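Local coordinates for dihydrodipicolinate synthase (Bacillus clausii KSM-K16, PDB 3E96), which probably condenses pyruvate with aspartate semialdehyde to give 4-hydroxy-tetrahydrodipicolinate, a step on the way to lysine, at residues T14-I20 against F211-N217; G54-Y60 against H113-H117; Y143-I149 against A169-R175; L154-A158 against V179-I183; E197-F202 against V238-W242. All blocks are in the same frame, centred on the assembly; numbering follows the deposited sequence.

Interaction 1: T14-I20 against F211-N217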
# COMPACT_ATOMS: atom_id res chain seq x y z
N THR B 14 26.26 4.06 5.74
CA THR B 14 26.89 2.76 5.54
C THR B 14 25.82 1.88 4.91
O THR B 14 24.85 2.38 4.35
CB THR B 14 27.34 2.17 6.90
OG1 THR B 14 28.01 0.93 6.70
CG2 THR B 14 26.12 1.96 7.81
N ILE B 15 25.99 0.56 4.98
CA ILE B 15 25.01 -0.36 4.43
C ILE B 15 23.91 -0.63 5.46
O ILE B 15 24.20 -0.97 6.60
CB ILE B 15 25.64 -1.73 4.08
CG1 ILE B 15 26.67 -1.58 2.97
CG2 ILE B 15 24.54 -2.72 3.66
CD1 ILE B 15 27.56 -2.82 2.81
N SER B 16 22.65 -0.46 5.06
CA SER B 16 21.53 -0.77 5.93
C SER B 16 20.99 -2.10 5.42
O SER B 16 20.36 -2.15 4.36
CB SER B 16 20.44 0.30 5.84
OG SER B 16 20.79 1.46 6.58
N GLY B 17 21.28 -3.17 6.16
CA GLY B 17 20.81 -4.49 5.75
C GLY B 17 19.37 -4.70 6.14
O GLY B 17 18.98 -4.45 7.28
N ILE B 18 18.56 -5.17 5.18
CA ILE B 18 17.14 -5.41 5.43
C ILE B 18 16.96 -6.91 5.46
O ILE B 18 16.99 -7.57 4.42
CB ILE B 18 16.25 -4.84 4.31
CG1 ILE B 18 16.80 -3.49 3.82
CG2 ILE B 18 14.82 -4.69 4.82
CD1 ILE B 18 16.92 -2.43 4.89
N PRO B 19 16.73 -7.48 6.65
CA PRO B 19 16.55 -8.93 6.79
C PRO B 19 15.22 -9.45 6.31
O PRO B 19 14.20 -8.76 6.39
CB PRO B 19 16.73 -9.14 8.28
CG PRO B 19 16.00 -7.93 8.84
CD PRO B 19 16.49 -6.79 7.93
N ILE B 20 15.23 -10.68 5.81
CA ILE B 20 13.99 -11.32 5.39
C ILE B 20 13.35 -11.83 6.68
O ILE B 20 14.00 -11.89 7.73
CB ILE B 20 14.25 -12.57 4.53
CG1 ILE B 20 15.19 -13.53 5.29
CG2 ILE B 20 14.82 -12.18 3.19
CD1 ILE B 20 15.10 -14.98 4.84
N PHE B 211 23.62 2.91 1.52
CA PHE B 211 22.62 2.26 0.68
C PHE B 211 22.00 1.07 1.38
O PHE B 211 22.60 0.47 2.28
CB PHE B 211 23.23 1.86 -0.69
CG PHE B 211 24.36 0.85 -0.60
CD1 PHE B 211 24.09 -0.51 -0.57
CD2 PHE B 211 25.69 1.28 -0.60
CE1 PHE B 211 25.13 -1.44 -0.54
CE2 PHE B 211 26.73 0.36 -0.58
CZ PHE B 211 26.46 -1.01 -0.55
N THR B 212 20.77 0.75 1.01
CA THR B 212 20.06 -0.39 1.59
C THR B 212 20.47 -1.63 0.81
O THR B 212 20.98 -1.53 -0.31
CB THR B 212 18.54 -0.22 1.48
OG1 THR B 212 18.18 -0.02 0.11
CG2 THR B 212 18.08 0.97 2.32
N SER B 213 20.25 -2.80 1.40
CA SER B 213 20.63 -4.02 0.71
C SER B 213 19.84 -5.23 1.18
O SER B 213 19.66 -5.45 2.38
CB SER B 213 22.12 -4.30 0.91
OG SER B 213 22.48 -5.56 0.37
N GLY B 214 19.35 -6.01 0.21
CA GLY B 214 18.63 -7.23 0.51
C GLY B 214 19.62 -8.35 0.24
O GLY B 214 19.49 -9.47 0.74
N LEU B 215 20.62 -8.04 -0.57
CA LEU B 215 21.65 -9.00 -0.93
C LEU B 215 22.39 -9.52 0.31
O LEU B 215 22.86 -10.66 0.32
CB LEU B 215 22.66 -8.35 -1.89
CG LEU B 215 23.87 -9.17 -2.36
CD1 LEU B 215 23.40 -10.44 -3.05
CD2 LEU B 215 24.71 -8.33 -3.31
N VAL B 216 22.48 -8.71 1.36
CA VAL B 216 23.18 -9.12 2.58
C VAL B 216 22.57 -10.37 3.22
O VAL B 216 23.23 -11.03 4.03
CB VAL B 216 23.21 -8.00 3.64
CG1 VAL B 216 24.02 -6.81 3.12
CG2 VAL B 216 21.80 -7.57 4.00
N ASN B 217 21.33 -10.70 2.87
CA ASN B 217 20.69 -11.89 3.43
C ASN B 217 21.39 -13.17 3.02
O ASN B 217 21.30 -14.18 3.73
CB ASN B 217 19.22 -11.98 3.01
CG ASN B 217 18.34 -10.99 3.75
OD1 ASN B 217 17.98 -9.93 3.21
ND2 ASN B 217 18.00 -11.32 4.98
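The closure of a TIM barrel, where the first strand pairs with the eighth, is made by strand 15-17 against the end of strand 210-213. The two run parallel, their short axes 4.6 Å apart at closest and inclined by 30°, and they share a parallel ladder: Phe-211 N donates to Thr-14 O (3.1 Å), Ser-16 N to Phe-211 O (2.9 Å), Ser-213 N to Ser-16 O (3.0 Å) and Ile-18 N to Ser-213 O (3.0 Å). This register joins the two edge strands of the eight-stranded sheet, closing it into a cylinder. On the face of Ile-15 and Phe-211, Ile-15 CG1 meets Phe-211 CZ at 3.6 Å, and Leu-227 of helix 220-231 also touches Ile-15, so branched and aromatic side chains suit this layer between sheet and helices. Gly-17 is small enough for Val-216 CG2 to come within 3.7 Å of its CA. Ser-213 OG accepts from Val-216 N (3.3 Å), an ST motif that turns the chain out of the strand, and is hydrogen-bonded to Glu-197. On the other face lie Ser-16 and Thr-212, the latter close to Lys-167, the predicted Schiff-base lysine; beyond the strand, Ile-18 packs on Thr-56, predicted to bind pyruvate.

Interaction 2: G54-Y60 against H113-H117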
# COMPACT_ATOMS: atom_id res chain seq x y z
N GLY B 54 11.40 -4.06 7.45
CA GLY B 54 11.67 -3.33 6.23
C GLY B 54 10.85 -4.02 5.16
O GLY B 54 10.17 -5.00 5.44
N ASN B 55 10.88 -3.53 3.92
CA ASN B 55 10.07 -4.19 2.91
C ASN B 55 10.62 -5.54 2.49
O ASN B 55 9.87 -6.42 2.09
CB ASN B 55 9.87 -3.26 1.71
CG ASN B 55 8.64 -2.38 1.86
OD1 ASN B 55 8.64 -1.21 1.49
ND2 ASN B 55 7.57 -2.95 2.42
N THR B 56 11.93 -5.72 2.62
CA THR B 56 12.55 -7.00 2.29
C THR B 56 12.09 -8.02 3.34
O THR B 56 12.08 -9.22 3.10
CB THR B 56 14.09 -6.92 2.32
OG1 THR B 56 14.52 -5.81 1.53
CG2 THR B 56 14.70 -8.20 1.74
N SER B 57 11.71 -7.50 4.51
CA SER B 57 11.23 -8.32 5.63
C SER B 57 9.76 -8.67 5.45
O SER B 57 9.17 -9.36 6.29
CB SER B 57 11.36 -7.55 6.95
OG SER B 57 12.58 -6.83 7.02
N GLU B 58 9.16 -8.19 4.36
CA GLU B 58 7.75 -8.41 4.06
C GLU B 58 6.87 -7.85 5.19
O GLU B 58 5.93 -8.48 5.65
CB GLU B 58 7.47 -9.90 3.83
CG GLU B 58 8.07 -10.41 2.54
CD GLU B 58 7.86 -11.90 2.35
OE1 GLU B 58 6.77 -12.30 1.87
OE2 GLU B 58 8.78 -12.67 2.69
N PHE B 59 7.21 -6.63 5.60
CA PHE B 59 6.50 -5.91 6.65
C PHE B 59 4.98 -5.95 6.52
O PHE B 59 4.27 -6.26 7.49
CB PHE B 59 6.99 -4.46 6.65
CG PHE B 59 6.21 -3.55 7.55
CD1 PHE B 59 6.23 -3.73 8.93
CD2 PHE B 59 5.48 -2.49 7.02
CE1 PHE B 59 5.54 -2.87 9.77
CE2 PHE B 59 4.79 -1.62 7.86
CZ PHE B 59 4.82 -1.81 9.24
N TYR B 60 4.46 -5.65 5.34
CA TYR B 60 3.02 -5.62 5.13
C TYR B 60 2.32 -6.97 5.20
O TYR B 60 1.09 -7.04 5.24
CB TYR B 60 2.70 -4.91 3.82
CG TYR B 60 3.03 -3.43 3.90
CD1 TYR B 60 2.37 -2.60 4.81
CD2 TYR B 60 4.04 -2.88 3.11
CE1 TYR B 60 2.69 -1.26 4.92
CE2 TYR B 60 4.37 -1.52 3.21
CZ TYR B 60 3.69 -0.72 4.13
OH TYR B 60 4.00 0.61 4.23
N HIS B 113 7.95 4.01 6.70
CA HIS B 113 7.67 3.60 5.33
C HIS B 113 6.89 4.69 4.64
O HIS B 113 6.28 5.54 5.29
CB HIS B 113 6.82 2.32 5.31
CG HIS B 113 7.60 1.07 5.56
ND1 HIS B 113 8.38 0.48 4.59
CD2 HIS B 113 7.74 0.31 6.67
CE1 HIS B 113 8.96 -0.60 5.09
NE2 HIS B 113 8.59 -0.72 6.35
N MET B 114 6.90 4.67 3.31
CA MET B 114 6.13 5.64 2.55
C MET B 114 4.69 5.21 2.82
O MET B 114 4.39 4.02 2.81
CB MET B 114 6.44 5.49 1.05
CG MET B 114 5.79 6.54 0.16
SD MET B 114 6.57 8.18 0.31
CE MET B 114 5.21 9.29 -0.40
N PRO B 115 3.79 6.17 3.11
CA PRO B 115 2.41 5.76 3.37
C PRO B 115 1.83 4.99 2.18
O PRO B 115 2.11 5.32 1.03
CB PRO B 115 1.70 7.09 3.63
CG PRO B 115 2.54 8.10 2.87
CD PRO B 115 3.94 7.63 3.16
N ILE B 116 1.03 3.96 2.45
CA ILE B 116 0.46 3.17 1.36
C ILE B 116 -0.94 3.60 0.92
O ILE B 116 -1.56 2.95 0.09
CB ILE B 116 0.44 1.65 1.69
CG1 ILE B 116 -0.04 1.40 3.13
CG2 ILE B 116 1.84 1.06 1.49
CD1 ILE B 116 -1.49 1.75 3.38
N HIS B 117 -1.43 4.72 1.47
CA HIS B 117 -2.75 5.21 1.09
C HIS B 117 -2.80 5.45 -0.42
O HIS B 117 -1.86 6.01 -0.99
CB HIS B 117 -3.06 6.53 1.81
CG HIS B 117 -2.82 6.50 3.29
ND1 HIS B 117 -1.59 6.19 3.84
CD2 HIS B 117 -3.63 6.78 4.33
CE1 HIS B 117 -1.66 6.29 5.15
NE2 HIS B 117 -2.89 6.65 5.48
O HOH W 1 8.07 2.08 2.10
O HOH W 2 5.29 1.54 2.10
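His-113 begins the segment, just past strand 109-112, and buries more surface here than any other residue. Its imidazole lies nearly parallel to the Phe-59 ring (13°, centroids 4.8 Å apart) but slid so far that they barely overlap, while Tyr-60 turns its edge to the imidazole face in an edge-to-face pair, centroids 5.6 Å apart. A flat ring with nitrogens suits this spot: NE2 of His-113 is hydrogen-bonded to Cys-53, and ND1 lies 3.0 Å from water 1. That water accepts from Met-114 N (3.1 Å) and makes a weak bond to Asn-55 OD1 (3.4 Å). Met-114 O then receives a hydrogen bond from water 2 (2.7 Å), which also meets Tyr-60 OH at 2.7 Å. At Ile-116, CG2 packs 3.7 Å from Tyr-60 CZ, and Tyr-60 also touches Ile-116 of the second subunit. These loops follow TIM-barrel strands two and four; the first carries Thr-56, predicted to bind pyruvate. With no direct hydrogen bond between the segments, aromatic packing and bridging water do the joining.

Interaction 3: Y143-I149 against A169-R175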
# COMPACT_ATOMS: atom_id res chain seq x y z
N TYR B 143 11.26 6.78 4.22
CA TYR B 143 11.47 6.08 2.96
C TYR B 143 10.63 6.87 1.95
O TYR B 143 9.40 6.81 1.97
CB TYR B 143 10.96 4.64 3.05
CG TYR B 143 11.54 3.75 1.96
CD1 TYR B 143 12.82 3.20 2.08
CD2 TYR B 143 10.83 3.50 0.79
CE1 TYR B 143 13.37 2.42 1.06
CE2 TYR B 143 11.37 2.72 -0.24
CZ TYR B 143 12.64 2.19 -0.09
OH TYR B 143 13.18 1.43 -1.10
N PHE B 144 11.32 7.60 1.08
CA PHE B 144 10.69 8.48 0.09
C PHE B 144 10.77 7.82 -1.29
O PHE B 144 11.84 7.78 -1.89
CB PHE B 144 11.46 9.80 0.10
CG PHE B 144 10.70 10.97 -0.44
CD1 PHE B 144 9.69 11.56 0.31
CD2 PHE B 144 11.01 11.49 -1.69
CE1 PHE B 144 9.00 12.67 -0.18
CE2 PHE B 144 10.32 12.60 -2.19
CZ PHE B 144 9.31 13.19 -1.43
N LYS B 145 9.64 7.33 -1.80
CA LYS B 145 9.66 6.63 -3.08
C LYS B 145 8.60 6.96 -4.12
O LYS B 145 8.57 6.32 -5.17
CB LYS B 145 9.62 5.12 -2.83
CG LYS B 145 8.28 4.62 -2.31
CD LYS B 145 8.28 3.10 -2.28
CE LYS B 145 6.91 2.54 -1.99
NZ LYS B 145 6.92 1.04 -2.10
N ASP B 146 7.74 7.93 -3.86
CA ASP B 146 6.70 8.29 -4.83
C ASP B 146 7.11 9.49 -5.68
O ASP B 146 7.18 10.62 -5.19
CB ASP B 146 5.38 8.60 -4.10
CG ASP B 146 4.22 8.80 -5.05
OD1 ASP B 146 4.46 8.90 -6.27
OD2 ASP B 146 3.07 8.86 -4.58
N PRO B 147 7.40 9.27 -6.97
CA PRO B 147 7.81 10.37 -7.85
C PRO B 147 6.77 11.48 -7.98
O PRO B 147 7.10 12.60 -8.35
CB PRO B 147 8.08 9.68 -9.18
CG PRO B 147 7.10 8.55 -9.16
CD PRO B 147 7.22 8.03 -7.75
N GLU B 148 5.51 11.15 -7.68
CA GLU B 148 4.43 12.12 -7.79
C GLU B 148 4.44 13.13 -6.65
O GLU B 148 3.71 14.13 -6.69
CB GLU B 148 3.08 11.40 -7.81
CG GLU B 148 2.84 10.57 -9.06
CD GLU B 148 2.76 11.43 -10.31
OE1 GLU B 148 1.93 12.36 -10.34
OE2 GLU B 148 3.54 11.17 -11.26
N ILE B 149 5.25 12.87 -5.62
CA ILE B 149 5.34 13.76 -4.48
C ILE B 149 6.63 14.59 -4.56
O ILE B 149 7.72 14.04 -4.66
CB ILE B 149 5.32 12.96 -3.15
CG1 ILE B 149 4.00 12.19 -3.02
CG2 ILE B 149 5.50 13.91 -1.96
CD1 ILE B 149 2.75 13.07 -2.97
N ALA B 169 14.26 6.74 -2.55
CA ALA B 169 13.99 5.60 -3.40
C ALA B 169 13.34 5.90 -4.75
O ALA B 169 12.62 5.07 -5.30
CB ALA B 169 13.14 4.58 -2.63
N ILE B 170 13.59 7.11 -5.25
CA ILE B 170 13.08 7.51 -6.56
C ILE B 170 14.35 7.49 -7.41
O ILE B 170 15.28 8.25 -7.15
CB ILE B 170 12.50 8.93 -6.53
CG1 ILE B 170 11.33 8.99 -5.54
CG2 ILE B 170 12.02 9.33 -7.93
CD1 ILE B 170 10.72 10.37 -5.37
N ASN B 171 14.39 6.62 -8.41
CA ASN B 171 15.58 6.51 -9.24
C ASN B 171 15.66 7.58 -10.31
O ASN B 171 15.73 7.30 -11.51
CB ASN B 171 15.66 5.11 -9.86
CG ASN B 171 15.90 4.04 -8.81
OD1 ASN B 171 16.66 4.25 -7.85
ND2 ASN B 171 15.27 2.88 -8.97
N ASP B 172 15.67 8.82 -9.84
CA ASP B 172 15.75 9.99 -10.70
C ASP B 172 16.99 10.72 -10.18
O ASP B 172 16.91 11.45 -9.19
CB ASP B 172 14.50 10.85 -10.50
CG ASP B 172 14.43 12.01 -11.47
OD1 ASP B 172 15.48 12.62 -11.73
OD2 ASP B 172 13.32 12.31 -11.95
N LEU B 173 18.13 10.49 -10.83
CA LEU B 173 19.38 11.09 -10.38
C LEU B 173 19.39 12.62 -10.32
O LEU B 173 19.88 13.19 -9.35
CB LEU B 173 20.55 10.56 -11.21
CG LEU B 173 21.03 9.14 -10.85
CD1 LEU B 173 21.56 9.11 -9.43
CD2 LEU B 173 19.90 8.14 -10.99
N PRO B 174 18.88 13.31 -11.36
CA PRO B 174 18.90 14.77 -11.28
C PRO B 174 18.09 15.25 -10.07
O PRO B 174 18.49 16.19 -9.38
CB PRO B 174 18.27 15.20 -12.60
CG PRO B 174 18.74 14.12 -13.54
CD PRO B 174 18.49 12.87 -12.71
N ARG B 175 16.96 14.60 -9.80
CA ARG B 175 16.14 14.98 -8.65
C ARG B 175 16.90 14.76 -7.36
O ARG B 175 16.93 15.62 -6.48
CB ARG B 175 14.84 14.17 -8.59
CG ARG B 175 13.71 14.71 -9.43
CD ARG B 175 12.44 13.89 -9.21
NE ARG B 175 11.83 14.08 -7.89
CZ ARG B 175 10.60 13.69 -7.58
NH1 ARG B 175 9.85 13.07 -8.49
NH2 ARG B 175 10.09 13.93 -6.38
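Consecutive strands of the TIM barrel, 140-144 and 163-168, run into loops that interlock here at the predicted active site. Ala-169 is the first bump: its CB fits between Tyr-143 CE2, at 3.5 Å, and Lys-145 CB, at 3.6 Å, a hollow so narrow that alanine's single methyl fills it. Behind it, Ala-169 N donates to Phe-144 O (2.7 Å), carrying strand-like pairing past the strand end. Ile-170 supplies the larger knob. The CD1 at its tip reaches a hollow lined by Phe-144 CD2 at 3.9 Å, Asp-146 O at 3.6 Å and Pro-147 CA at 3.8 Å, with Pro-147 CB against Ile-170 CG2 (4.1 Å); a beta-branched chain suits it, since CD1 and CG2 can touch different parts. The turn that shapes this wall, type I from Asp-146 to Ile-149, is braced by an Asx turn, Glu-148 N to Asp-146 OD1 (2.9 Å). Tyr-143, the predicted proton donor/acceptor, touches Lys-167, and its hydroxyl bonds to Gly-194. From helix 173-180, Arg-175 extends its planar guanidinium, salt-bridged to Asp-151, past the ring edge of Phe-144 to the outgoing turn: NH1 donates to Pro-147 O (2.8 Å) and NH2 to Ile-149 O (2.9 Å).

Interaction 4: L154-A158 against V179-I183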
# COMPACT_ATOMS: atom_id res chain seq x y z
N LEU B 154 10.83 16.85 1.50
CA LEU B 154 12.06 16.54 2.24
C LEU B 154 12.74 17.82 2.72
O LEU B 154 13.26 17.87 3.83
CB LEU B 154 13.02 15.74 1.35
CG LEU B 154 12.54 14.35 0.93
CD1 LEU B 154 13.58 13.71 0.00
CD2 LEU B 154 12.32 13.48 2.16
N VAL B 155 12.73 18.84 1.88
CA VAL B 155 13.33 20.12 2.25
C VAL B 155 12.62 20.67 3.48
O VAL B 155 13.26 21.21 4.39
CB VAL B 155 13.21 21.14 1.11
CG1 VAL B 155 13.80 22.49 1.54
CG2 VAL B 155 13.93 20.62 -0.13
N ASP B 156 11.30 20.52 3.53
CA ASP B 156 10.53 21.04 4.66
C ASP B 156 10.64 20.20 5.93
O ASP B 156 10.47 20.73 7.03
CB ASP B 156 9.06 21.22 4.26
CG ASP B 156 8.88 22.30 3.22
OD1 ASP B 156 9.75 23.18 3.13
OD2 ASP B 156 7.86 22.28 2.50
N LEU B 157 10.93 18.91 5.78
CA LEU B 157 11.07 18.03 6.94
C LEU B 157 12.47 18.10 7.55
O LEU B 157 12.65 17.86 8.74
CB LEU B 157 10.78 16.58 6.56
CG LEU B 157 9.34 16.14 6.29
CD1 LEU B 157 9.35 14.71 5.74
CD2 LEU B 157 8.54 16.20 7.58
N ALA B 158 13.45 18.42 6.71
CA ALA B 158 14.85 18.47 7.13
C ALA B 158 15.15 19.13 8.48
O ALA B 158 15.95 18.61 9.26
CB ALA B 158 15.70 19.13 6.05
N VAL B 179 17.99 17.66 -4.55
CA VAL B 179 17.46 17.74 -3.19
C VAL B 179 18.59 17.67 -2.16
O VAL B 179 18.53 18.33 -1.13
CB VAL B 179 16.39 16.65 -2.91
CG1 VAL B 179 17.03 15.26 -2.82
CG2 VAL B 179 15.65 16.99 -1.62
N VAL B 180 19.62 16.88 -2.45
CA VAL B 180 20.76 16.78 -1.54
C VAL B 180 21.39 18.17 -1.39
O VAL B 180 21.82 18.56 -0.31
CB VAL B 180 21.84 15.82 -2.09
CG1 VAL B 180 23.17 16.02 -1.35
CG2 VAL B 180 21.37 14.38 -1.94
N ARG B 181 21.42 18.91 -2.49
CA ARG B 181 22.01 20.24 -2.49
C ARG B 181 21.03 21.36 -2.17
O ARG B 181 21.39 22.54 -2.23
CB ARG B 181 22.69 20.47 -3.85
CG ARG B 181 23.83 19.48 -4.08
CD ARG B 181 24.38 19.47 -5.50
NE ARG B 181 25.59 18.66 -5.55
CZ ARG B 181 25.62 17.34 -5.41
NH1 ARG B 181 24.49 16.66 -5.22
NH2 ARG B 181 26.78 16.70 -5.43
N SER B 182 19.81 21.00 -1.79
CA SER B 182 18.78 22.00 -1.45
C SER B 182 18.57 22.10 0.05
O SER B 182 17.80 22.93 0.53
CB SER B 182 17.45 21.64 -2.12
OG SER B 182 17.57 21.65 -3.54
N ILE B 183 19.26 21.25 0.80
CA ILE B 183 19.14 21.24 2.25
C ILE B 183 20.50 21.61 2.86
O ILE B 183 21.51 20.98 2.55
CB ILE B 183 18.68 19.85 2.75
CG1 ILE B 183 17.28 19.56 2.20
CG2 ILE B 183 18.71 19.79 4.27
CD1 ILE B 183 16.77 18.15 2.43
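Ile-183 and Val-155 have the most surface buried where two successive outer helices of the TIM barrel, 152-157 and 173-180, lie side by side. Ile-183 stands just beyond helix 173-180, where the chain has left the helical path, and points its side chain back at helix 152-157. Its CD1 reaches Leu-154 O at 3.8 Å and Val-155 CA at 4.0 Å, while its CG2 meets Ala-158 CB at 3.6 Å, the closest approach in this contact. A beta-branched chain suits the place because its CD1 lies over the helix backbone while CG2 meets Ala-158. Alanine is equally apt at 158, since its single methyl lets the isoleucine branch come close.

Val-155, the second residue, presents CG2 to Ile-183 CG1 at 4.2 Å, to Ser-182 CB at 4.2 Å and to Val-179 CG2 at 4.3 Å; CA of Val-155 and Ile-183 are 5.9 Å apart. Toward the barrel, Leu-154 CB packs on Val-179 CG2 (4.2 Å), and Trp-191 of strand 190-193 touches Leu-154, Val-179 and Ile-183 alike, so the layer continues onto the sheet. Ser-182, less buried, hydrogen-bonds through its hydroxyl to Lys-178 O. No hydrogen bond or salt bridge crosses here: van der Waals contact, mostly of aliphatic side chains, joins 154-158 to the end of helix 173-180 and the residues after it, and the fit depends on complementary shape.

Interaction 5: E197-F202 against V238-W242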
# COMPACT_ATOMS: atom_id res chain seq x y z
N GLU B 197 22.14 -2.01 -4.37
CA GLU B 197 23.35 -2.09 -5.18
C GLU B 197 23.30 -1.71 -6.65
O GLU B 197 24.28 -1.16 -7.16
CB GLU B 197 23.97 -3.48 -5.02
CG GLU B 197 24.54 -3.72 -3.61
CD GLU B 197 23.56 -4.38 -2.66
OE1 GLU B 197 22.34 -4.28 -2.87
OE2 GLU B 197 24.02 -5.00 -1.67
N LYS B 198 22.21 -1.99 -7.35
CA LYS B 198 22.15 -1.63 -8.77
C LYS B 198 22.26 -0.12 -8.93
O LYS B 198 22.87 0.38 -9.87
CB LYS B 198 20.83 -2.11 -9.40
CG LYS B 198 20.65 -1.65 -10.85
CD LYS B 198 19.39 -2.24 -11.48
CE LYS B 198 19.20 -1.71 -12.90
NZ LYS B 198 17.94 -2.20 -13.52
N TRP B 199 21.68 0.62 -7.99
CA TRP B 199 21.69 2.07 -8.07
C TRP B 199 22.70 2.81 -7.19
O TRP B 199 22.98 3.99 -7.41
CB TRP B 199 20.27 2.60 -7.76
CG TRP B 199 19.28 2.19 -8.81
CD1 TRP B 199 18.53 1.06 -8.83
CD2 TRP B 199 19.00 2.90 -10.02
NE1 TRP B 199 17.79 1.01 -9.99
CE2 TRP B 199 18.06 2.12 -10.74
CE3 TRP B 199 19.45 4.10 -10.57
CZ2 TRP B 199 17.56 2.52 -11.99
CZ3 TRP B 199 18.95 4.50 -11.81
CH2 TRP B 199 18.02 3.71 -12.50
N ALA B 200 23.26 2.10 -6.21
CA ALA B 200 24.22 2.70 -5.28
C ALA B 200 25.38 3.49 -5.90
O ALA B 200 25.70 4.58 -5.44
CB ALA B 200 24.76 1.62 -4.34
N PRO B 201 26.03 2.95 -6.95
CA PRO B 201 27.15 3.70 -7.53
C PRO B 201 26.74 5.07 -8.07
O PRO B 201 27.45 6.06 -7.90
CB PRO B 201 27.66 2.77 -8.64
CG PRO B 201 27.32 1.40 -8.11
CD PRO B 201 25.92 1.61 -7.55
N PHE B 202 25.58 5.12 -8.72
CA PHE B 202 25.07 6.35 -9.30
C PHE B 202 24.64 7.34 -8.21
O PHE B 202 24.94 8.54 -8.29
CB PHE B 202 23.91 6.01 -10.22
CG PHE B 202 24.26 4.98 -11.26
CD1 PHE B 202 24.98 5.32 -12.40
CD2 PHE B 202 23.91 3.64 -11.07
CE1 PHE B 202 25.36 4.36 -13.34
CE2 PHE B 202 24.28 2.66 -12.00
CZ PHE B 202 25.01 3.02 -13.13
N VAL B 238 34.45 -0.55 -8.23
CA VAL B 238 33.02 -0.28 -8.12
C VAL B 238 32.26 -0.89 -9.29
O VAL B 238 31.30 -1.63 -9.10
CB VAL B 238 32.74 1.24 -8.09
CG1 VAL B 238 31.25 1.51 -8.26
CG2 VAL B 238 33.23 1.82 -6.77
N TRP B 239 32.70 -0.58 -10.51
CA TRP B 239 32.03 -1.09 -11.70
C TRP B 239 32.12 -2.60 -11.84
O TRP B 239 31.19 -3.24 -12.34
CB TRP B 239 32.58 -0.39 -12.94
CG TRP B 239 32.29 1.08 -12.94
CD1 TRP B 239 33.19 2.10 -12.96
CD2 TRP B 239 30.99 1.69 -12.86
NE1 TRP B 239 32.54 3.31 -12.90
CE2 TRP B 239 31.19 3.09 -12.84
CE3 TRP B 239 29.68 1.19 -12.81
CZ2 TRP B 239 30.13 4.00 -12.77
CZ3 TRP B 239 28.62 2.10 -12.74
CH2 TRP B 239 28.86 3.48 -12.72
N ARG B 240 33.23 -3.17 -11.39
CA ARG B 240 33.40 -4.62 -11.47
C ARG B 240 32.38 -5.29 -10.56
O ARG B 240 31.69 -6.23 -10.96
CB ARG B 240 34.82 -5.00 -11.05
CG ARG B 240 35.10 -6.50 -11.10
CD ARG B 240 35.60 -6.99 -9.76
NE ARG B 240 36.73 -6.20 -9.28
CZ ARG B 240 37.08 -6.08 -8.01
NH1 ARG B 240 36.37 -6.70 -7.07
NH2 ARG B 240 38.12 -5.34 -7.66
N ILE B 241 32.30 -4.82 -9.32
CA ILE B 241 31.36 -5.37 -8.34
C ILE B 241 29.93 -5.11 -8.81
O ILE B 241 29.07 -5.98 -8.70
CB ILE B 241 31.57 -4.72 -6.96
CG1 ILE B 241 33.02 -4.89 -6.51
CG2 ILE B 241 30.63 -5.35 -5.94
CD1 ILE B 241 33.39 -4.08 -5.28
N TRP B 242 29.69 -3.92 -9.33
CA TRP B 242 28.37 -3.55 -9.83
C TRP B 242 27.90 -4.51 -10.92
O TRP B 242 26.81 -5.08 -10.83
CB TRP B 242 28.40 -2.12 -10.37
CG TRP B 242 27.09 -1.66 -10.94
CD1 TRP B 242 25.97 -1.30 -10.25
CD2 TRP B 242 26.77 -1.51 -12.33
NE1 TRP B 242 24.97 -0.93 -11.12
CE2 TRP B 242 25.44 -1.05 -12.40
CE3 TRP B 242 27.48 -1.72 -13.52
CZ2 TRP B 242 24.80 -0.80 -13.62
CZ3 TRP B 242 26.85 -1.47 -14.73
CH2 TRP B 242 25.52 -1.01 -14.77
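Pro-201, in the first turn of helix 200-206, is the apolar centre: its CB meets Val-238 CG1 at 3.8 Å and Trp-239 CZ3 at 4.3 Å, and its CG meets Trp-242 CD1 at 3.7 Å. Proline suits a first turn, where no backbone NH is needed, and offers a compact surface for larger side chains. Around it gathers an aromatic cluster. Phe-202 turns its edge to the five-membered ring of Trp-242 in an offset edge-to-face pair (81°, centroids 5.5 Å apart), and Phe-202 CE1 reaches Trp-239 CH2 at 3.7 Å. At the polar edge the indole shows its value, for Trp-242 NE1 donates to Lys-198 O (2.8 Å) while its carbons pack. The amine of Lys-198 itself forms a salt bridge with Asp-250. The contact thus fastens the start of helix 200-206 on the outside of the TIM barrel to helix 235-252, with helix 220-231 against Val-238, Leu-173 of helix 173-180 against Phe-202, and strand 210-213 touching Ala-200 through Phe-211.

Interaction 1 is the most central and is fully buried, a backbone ladder between strands, whereas interactions 3 and 5 are only partly buried; in both, side-chain donors reach backbone carbonyls, joined in interaction 3 by one backbone bond. Interaction 4 lies farthest from the chain's centre, yet is buried and wholly without hydrogen bonds across it. Interaction 2, at the barrel's loop end, relies on aromatic rings and water; it touches interaction 1 through Pro-19 O and Ser-57 OG (2.6 Å) and, with interaction 3, the second subunit. Interactions 3 and 4 share helix 173-180 and meet where Phe-144 packs on Leu-154. Ser-213 OG and Glu-197 OE2 (2.6 Å) tie interaction 1 to interaction 5.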